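Local coordinates for putative lipoprotein (Parabacteroides distasonis ATCC 8503, PDB 3JX8) that is of unknown function but, as a putative lipid-binding lipoprotein with an adhesin-like head domain, may act at the cell surface in adhesion, at residues A[7-21]-A[43-56]. Residues are numbered along the deposited sequence; the frame is centred on the assembly and turned at random.
Sequences IDGNGNPETREIKIS and PYLSVTIDENLFDY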
loop_
_atom_site.group_PDB
_atom_site.type_symbol
_atom_site.label_atom_id
_atom_site.label_comp_id
_atom_site.label_asym_id
_atom_site.label_seq_id
_atom_site.Cartn_x
_atom_site.Cartn_y
_atom_site.Cartn_z
ATOM N N ILE A 7 25.530 17.319 2.738
ATOM C CA ILE A 7 26.368 18.298 2.040
ATOM C C ILE A 7 25.515 19.526 1.750
ATOM O O ILE A 7 24.500 19.440 1.073
ATOM C CB ILE A 7 26.961 17.768 0.709
ATOM C CG1 ILE A 7 27.454 16.306 0.819
ATOM C CG2 ILE A 7 28.051 18.720 0.216
ATOM C CD1 ILE A 7 28.752 16.094 1.596
ATOM N N ASP A 8 25.913 20.668 2.296
ATOM C CA ASP A 8 25.162 21.896 2.059
ATOM C C ASP A 8 25.663 22.587 0.814
ATOM O O ASP A 8 26.854 22.602 0.558
ATOM C CB ASP A 8 25.273 22.825 3.251
ATOM C CG ASP A 8 24.627 22.246 4.506
ATOM O OD1 ASP A 8 23.555 21.634 4.408
ATOM O OD2 ASP A 8 25.211 22.391 5.591
ATOM N N GLY A 9 24.736 23.153 0.050
ATOM C CA GLY A 9 25.082 23.959 -1.114
ATOM C C GLY A 9 25.835 25.192 -0.687
ATOM O O GLY A 9 25.464 25.835 0.276
ATOM N N ASN A 10 26.911 25.518 -1.406
ATOM C CA ASN A 10 27.739 26.666 -1.058
ATOM C C ASN A 10 27.133 27.997 -1.493
ATOM O O ASN A 10 27.737 29.016 -1.282
ATOM C CB ASN A 10 29.175 26.515 -1.585
ATOM C CG ASN A 10 29.301 26.684 -3.112
ATOM O OD1 ASN A 10 28.325 26.834 -3.845
ATOM N ND2 ASN A 10 30.532 26.621 -3.587
ATOM N N GLY A 11 25.964 27.983 -2.120
ATOM C CA GLY A 11 25.268 29.221 -2.444
ATOM C C GLY A 11 25.736 29.853 -3.741
ATOM O O GLY A 11 25.359 30.958 -4.045
ATOM N N ASN A 12 26.561 29.160 -4.507
ATOM C CA ASN A 12 26.960 29.655 -5.809
ATOM C C ASN A 12 26.369 28.798 -6.911
ATOM O O ASN A 12 26.986 27.851 -7.336
ATOM C CB ASN A 12 28.469 29.638 -5.882
ATOM C CG ASN A 12 29.102 30.485 -4.817
ATOM O OD1 ASN A 12 28.479 31.387 -4.250
ATOM N ND2 ASN A 12 30.364 30.215 -4.551
ATOM N N PRO A 13 25.185 29.149 -7.408
ATOM C CA PRO A 13 24.562 28.286 -8.403
ATOM C C PRO A 13 25.285 28.244 -9.736
ATOM O O PRO A 13 25.660 29.285 -10.264
ATOM C CB PRO A 13 23.179 28.918 -8.609
ATOM C CG PRO A 13 23.070 30.012 -7.592
ATOM C CD PRO A 13 24.436 30.404 -7.237
ATOM N N GLU A 14 25.416 27.038 -10.279
ATOM C CA GLU A 14 26.031 26.807 -11.578
ATOM C C GLU A 14 25.086 26.000 -12.465
ATOM O O GLU A 14 24.483 25.041 -12.016
ATOM C CB GLU A 14 27.380 26.058 -11.446
ATOM C CG GLU A 14 27.972 25.610 -12.776
ATOM C CD GLU A 14 29.352 24.957 -12.701
ATOM O OE1 GLU A 14 29.946 24.799 -11.589
ATOM O OE2 GLU A 14 29.842 24.598 -13.810
ATOM N N THR A 15 24.998 26.396 -13.732
ATOM C CA THR A 15 24.238 25.680 -14.722
ATOM C C THR A 15 25.188 24.931 -15.637
ATOM O O THR A 15 26.180 25.486 -16.136
ATOM C CB THR A 15 23.399 26.637 -15.541
ATOM O OG1 THR A 15 22.446 27.243 -14.666
ATOM C CG2 THR A 15 22.700 25.934 -16.672
ATOM N N ARG A 16 24.875 23.665 -15.849
ATOM C CA ARG A 16 25.600 22.820 -16.777
ATOM C C ARG A 16 24.642 22.161 -17.734
ATOM O O ARG A 16 23.652 21.508 -17.322
ATOM C CB ARG A 16 26.365 21.723 -16.041
ATOM C CG ARG A 16 27.509 22.227 -15.249
ATOM C CD ARG A 16 28.291 21.111 -14.611
ATOM N NE ARG A 16 29.164 21.728 -13.643
ATOM C CZ ARG A 16 29.995 21.112 -12.810
ATOM N NH1 ARG A 16 30.145 19.802 -12.795
ATOM N NH2 ARG A 16 30.718 21.866 -11.987
ATOM N N GLU A 17 24.944 22.329 -19.016
ATOM C CA GLU A 17 24.283 21.554 -20.043
ATOM C C GLU A 17 25.037 20.262 -20.184
ATOM O O GLU A 17 26.234 20.274 -20.400
ATOM C CB GLU A 17 24.218 22.322 -21.350
ATOM C CG GLU A 17 23.267 23.515 -21.248
ATOM C CD GLU A 17 23.105 24.271 -22.574
ATOM O OE1 GLU A 17 23.893 24.003 -23.515
ATOM O OE2 GLU A 17 22.181 25.120 -22.676
ATOM N N ILE A 18 24.344 19.140 -20.060
ATOM C CA ILE A 18 24.984 17.830 -20.067
ATOM C C ILE A 18 24.609 17.079 -21.336
ATOM O O ILE A 18 23.429 16.941 -21.677
ATOM C CB ILE A 18 24.596 17.037 -18.816
ATOM C CG1 ILE A 18 24.998 17.838 -17.571
ATOM C CG2 ILE A 18 25.289 15.685 -18.812
ATOM C CD1 ILE A 18 24.249 17.480 -16.327
ATOM N N LYS A 19 25.634 16.616 -22.047
ATOM C CA LYS A 19 25.447 15.897 -23.305
ATOM C C LYS A 19 24.810 14.554 -23.020
ATOM O O LYS A 19 25.300 13.791 -22.183
ATOM C CB LYS A 19 26.796 15.696 -24.029
ATOM C CG LYS A 19 26.696 15.361 -25.515
ATOM N N ILE A 20 23.712 14.279 -23.704
ATOM C CA ILE A 20 22.990 13.046 -23.509
ATOM C C ILE A 20 22.427 12.479 -24.818
ATOM O O ILE A 20 22.113 13.218 -25.722
ATOM C CB ILE A 20 21.822 13.241 -22.514
ATOM C CG1 ILE A 20 20.830 14.293 -23.003
ATOM C CG2 ILE A 20 22.322 13.638 -21.155
ATOM C CD1 ILE A 20 19.443 14.134 -22.333
ATOM N N SER A 21 22.287 11.159 -24.891
ATOM C CA SER A 21 21.458 10.514 -25.919
ATOM C C SER A 21 20.008 10.584 -25.503
ATOM O O SER A 21 19.686 10.899 -24.355
ATOM C CB SER A 21 21.750 9.020 -26.015
ATOM O OG SER A 21 23.128 8.788 -26.124
ATOM N N PRO A 43 17.723 15.483 -27.992
ATOM C CA PRO A 43 17.581 15.322 -26.541
ATOM C C PRO A 43 18.482 16.317 -25.799
ATOM O O PRO A 43 19.586 16.637 -26.258
ATOM C CB PRO A 43 17.995 13.878 -26.297
ATOM C CG PRO A 43 18.913 13.560 -27.411
ATOM C CD PRO A 43 18.451 14.367 -28.611
ATOM N N TYR A 44 17.983 16.838 -24.690
ATOM C CA TYR A 44 18.630 17.949 -24.016
ATOM C C TYR A 44 18.563 17.777 -22.523
ATOM O O TYR A 44 17.546 17.330 -22.011
ATOM C CB TYR A 44 17.915 19.244 -24.397
ATOM C CG TYR A 44 18.445 20.483 -23.698
ATOM C CD1 TYR A 44 19.593 21.120 -24.147
ATOM C CD2 TYR A 44 17.779 21.024 -22.610
ATOM C CE1 TYR A 44 20.068 22.249 -23.522
ATOM C CE2 TYR A 44 18.242 22.142 -21.980
ATOM C CZ TYR A 44 19.384 22.761 -22.442
ATOM O OH TYR A 44 19.850 23.888 -21.809
ATOM N N LEU A 45 19.645 18.118 -21.837
ATOM C CA LEU A 45 19.642 18.149 -20.391
ATOM C C LEU A 45 20.423 19.334 -19.884
ATOM O O LEU A 45 21.582 19.543 -20.250
ATOM C CB LEU A 45 20.257 16.890 -19.798
ATOM C CG LEU A 45 20.400 16.846 -18.272
ATOM C CD1 LEU A 45 19.040 17.003 -17.517
ATOM C CD2 LEU A 45 21.162 15.585 -17.859
ATOM N N SER A 46 19.800 20.056 -18.969
ATOM C CA SER A 46 20.450 21.120 -18.242
ATOM C C SER A 46 20.130 20.997 -16.749
ATOM O O SER A 46 18.985 20.765 -16.387
ATOM C CB SER A 46 19.942 22.461 -18.781
ATOM O OG SER A 46 20.281 23.519 -17.906
ATOM N N VAL A 47 21.137 21.192 -15.902
ATOM C CA VAL A 47 20.997 21.110 -14.443
ATOM C C VAL A 47 21.648 22.346 -13.818
ATOM O O VAL A 47 22.792 22.699 -14.156
ATOM C CB VAL A 47 21.693 19.858 -13.864
ATOM C CG1 VAL A 47 21.596 19.847 -12.321
ATOM C CG2 VAL A 47 21.131 18.577 -14.475
ATOM N N THR A 48 20.919 22.988 -12.909
ATOM C CA THR A 48 21.406 24.110 -12.143
ATOM C C THR A 48 21.381 23.727 -10.661
ATOM O O THR A 48 20.327 23.394 -10.103
ATOM C CB THR A 48 20.535 25.336 -12.368
ATOM O OG1 THR A 48 20.509 25.652 -13.767
ATOM C CG2 THR A 48 21.050 26.553 -11.552
ATOM N N ILE A 49 22.540 23.779 -10.016
ATOM C CA ILE A 49 22.633 23.472 -8.585
ATOM C C ILE A 49 23.862 24.203 -8.034
ATOM O O ILE A 49 24.754 24.615 -8.817
ATOM C CB ILE A 49 22.697 21.910 -8.360
ATOM C CG1 ILE A 49 22.311 21.538 -6.916
ATOM C CG2 ILE A 49 24.072 21.313 -8.754
ATOM C CD1 ILE A 49 21.983 20.053 -6.732
ATOM N N ASP A 50 23.927 24.381 -6.718
ATOM C CA ASP A 50 25.126 24.914 -6.101
ATOM C C ASP A 50 26.343 24.172 -6.676
ATOM O O ASP A 50 26.354 22.939 -6.759
ATOM C CB ASP A 50 25.093 24.780 -4.575
ATOM C CG ASP A 50 23.846 25.421 -3.953
ATOM O OD1 ASP A 50 22.752 24.887 -4.188
ATOM O OD2 ASP A 50 23.951 26.438 -3.221
ATOM N N GLU A 51 27.363 24.936 -7.071
ATOM C CA GLU A 51 28.491 24.400 -7.823
ATOM C C GLU A 51 29.145 23.218 -7.104
ATOM O O GLU A 51 29.610 22.265 -7.739
ATOM C CB GLU A 51 29.530 25.482 -8.114
ATOM C CG GLU A 51 30.206 26.037 -6.874
ATOM C CD GLU A 51 31.043 27.295 -7.124
ATOM O OE1 GLU A 51 31.456 27.582 -8.285
ATOM O OE2 GLU A 51 31.321 27.960 -6.109
ATOM N N ASN A 52 29.175 23.268 -5.781
ATOM C CA ASN A 52 29.820 22.209 -5.019
ATOM C C ASN A 52 29.057 20.868 -5.036
ATOM O O ASN A 52 29.654 19.827 -4.852
ATOM C CB ASN A 52 30.107 22.683 -3.595
ATOM C CG ASN A 52 28.844 22.982 -2.816
ATOM O OD1 ASN A 52 27.944 23.652 -3.302
ATOM N ND2 ASN A 52 28.787 22.494 -1.581
ATOM N N LEU A 53 27.764 20.883 -5.314
ATOM C CA LEU A 53 26.965 19.674 -5.229
ATOM C C LEU A 53 27.072 18.744 -6.473
ATOM O O LEU A 53 26.770 17.543 -6.368
ATOM C CB LEU A 53 25.515 20.050 -4.931
ATOM C CG LEU A 53 25.313 20.757 -3.583
ATOM C CD1 LEU A 53 23.803 21.034 -3.309
ATOM C CD2 LEU A 53 25.990 19.980 -2.426
ATOM N N PHE A 54 27.545 19.255 -7.621
ATOM C CA PHE A 54 27.709 18.402 -8.816
ATOM C C PHE A 54 28.603 17.189 -8.561
ATOM O O PHE A 54 28.372 16.142 -9.100
ATOM C CB PHE A 54 28.310 19.175 -10.012
ATOM C CG PHE A 54 27.318 20.047 -10.739
ATOM C CD1 PHE A 54 26.342 19.487 -11.534
ATOM C CD2 PHE A 54 27.374 21.424 -10.642
ATOM C CE1 PHE A 54 25.424 20.277 -12.212
ATOM C CE2 PHE A 54 26.455 22.215 -11.334
ATOM C CZ PHE A 54 25.481 21.633 -12.108
ATOM N N ASP A 55 29.643 17.365 -7.763
ATOM C CA ASP A 55 30.539 16.278 -7.384
ATOM C C ASP A 55 29.834 15.152 -6.642
ATOM O O ASP A 55 30.390 14.055 -6.564
ATOM C CB ASP A 55 31.654 16.788 -6.460
ATOM C CG ASP A 55 32.640 17.720 -7.169
ATOM O OD1 ASP A 55 32.753 17.607 -8.413
ATOM O OD2 ASP A 55 33.264 18.591 -6.496
ATOM N N TYR A 56 28.648 15.425 -6.096
ATOM C CA TYR A 56 27.884 14.449 -5.329
ATOM C C TYR A 56 26.683 13.887 -6.072
ATOM O O TYR A 56 25.902 13.159 -5.492
ATOM C CB TYR A 56 27.422 15.091 -4.025
ATOM C CG TYR A 56 28.577 15.498 -3.165
ATOM C CD1 TYR A 56 29.151 16.756 -3.301
ATOM C CD2 TYR A 56 29.140 14.618 -2.235
ATOM C CE1 TYR A 56 30.236 17.145 -2.533
ATOM C CE2 TYR A 56 30.222 15.005 -1.465
ATOM C CZ TYR A 56 30.750 16.286 -1.625
ATOM O OH TYR A 56 31.812 16.716 -0.889
HETATM O O HOH W 1 22.091 18.503 -23.352
HETATM O O HOH W 2 22.519 16.395 -25.214
#
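Strand 13-17 pairs antiparallel with strand 44-50, their axes approaching to 4.4 Å, and hydrogen-bonded pairs form at Glu14 with Ile49 and Arg16 with Val47. The pair lies at the N-terminal end of a beta-solenoid, consistent with its Pec_lyase-like clan. On its other edge strand 44-50 pairs antiparallel with strand 89-95.

The side chain of Arg16 is on the same face as that of Val47. The guanidinium of Arg16 stacks flat on Phe54, planes 9° apart, with Arg16 CZ 3.9 Å from the Phe54 ring centroid. The Arg16 side chain is extended from CG to NE, which carries CD over the same ring face. Ile49 CG2 covers the opposite face. NE and NH2 of Arg16 grip the two carboxylate oxygens of Glu14 side-on, which fixes the rotation of the guanidinium. On the other face of the strand pair, Thr15 OG1 and Thr48 OG1 share a hydrogen bond of 2.7 Å, and Tyr44 OH donates to Glu17 OE2.

The loop before strand 13-17 folds over residues 50-52. Asn10 OD1 accepts from Asn12 N, an Asx turn. Asp50 OD2 accepts from Gly11 N and is also hydrogen-bonded to Thr87 OG1. Asn52 bridges the loop backbone: OD1 accepts from Asn10 N, and ND2 donates to Asp8 O. Ile7 CG1 sits over the Tyr56 ring. Glu51 OE2 accepts twice, from Asn10 ND2 at 3.0 Å on its anti lone pair and from Asn12 ND2 above the carboxylate plane.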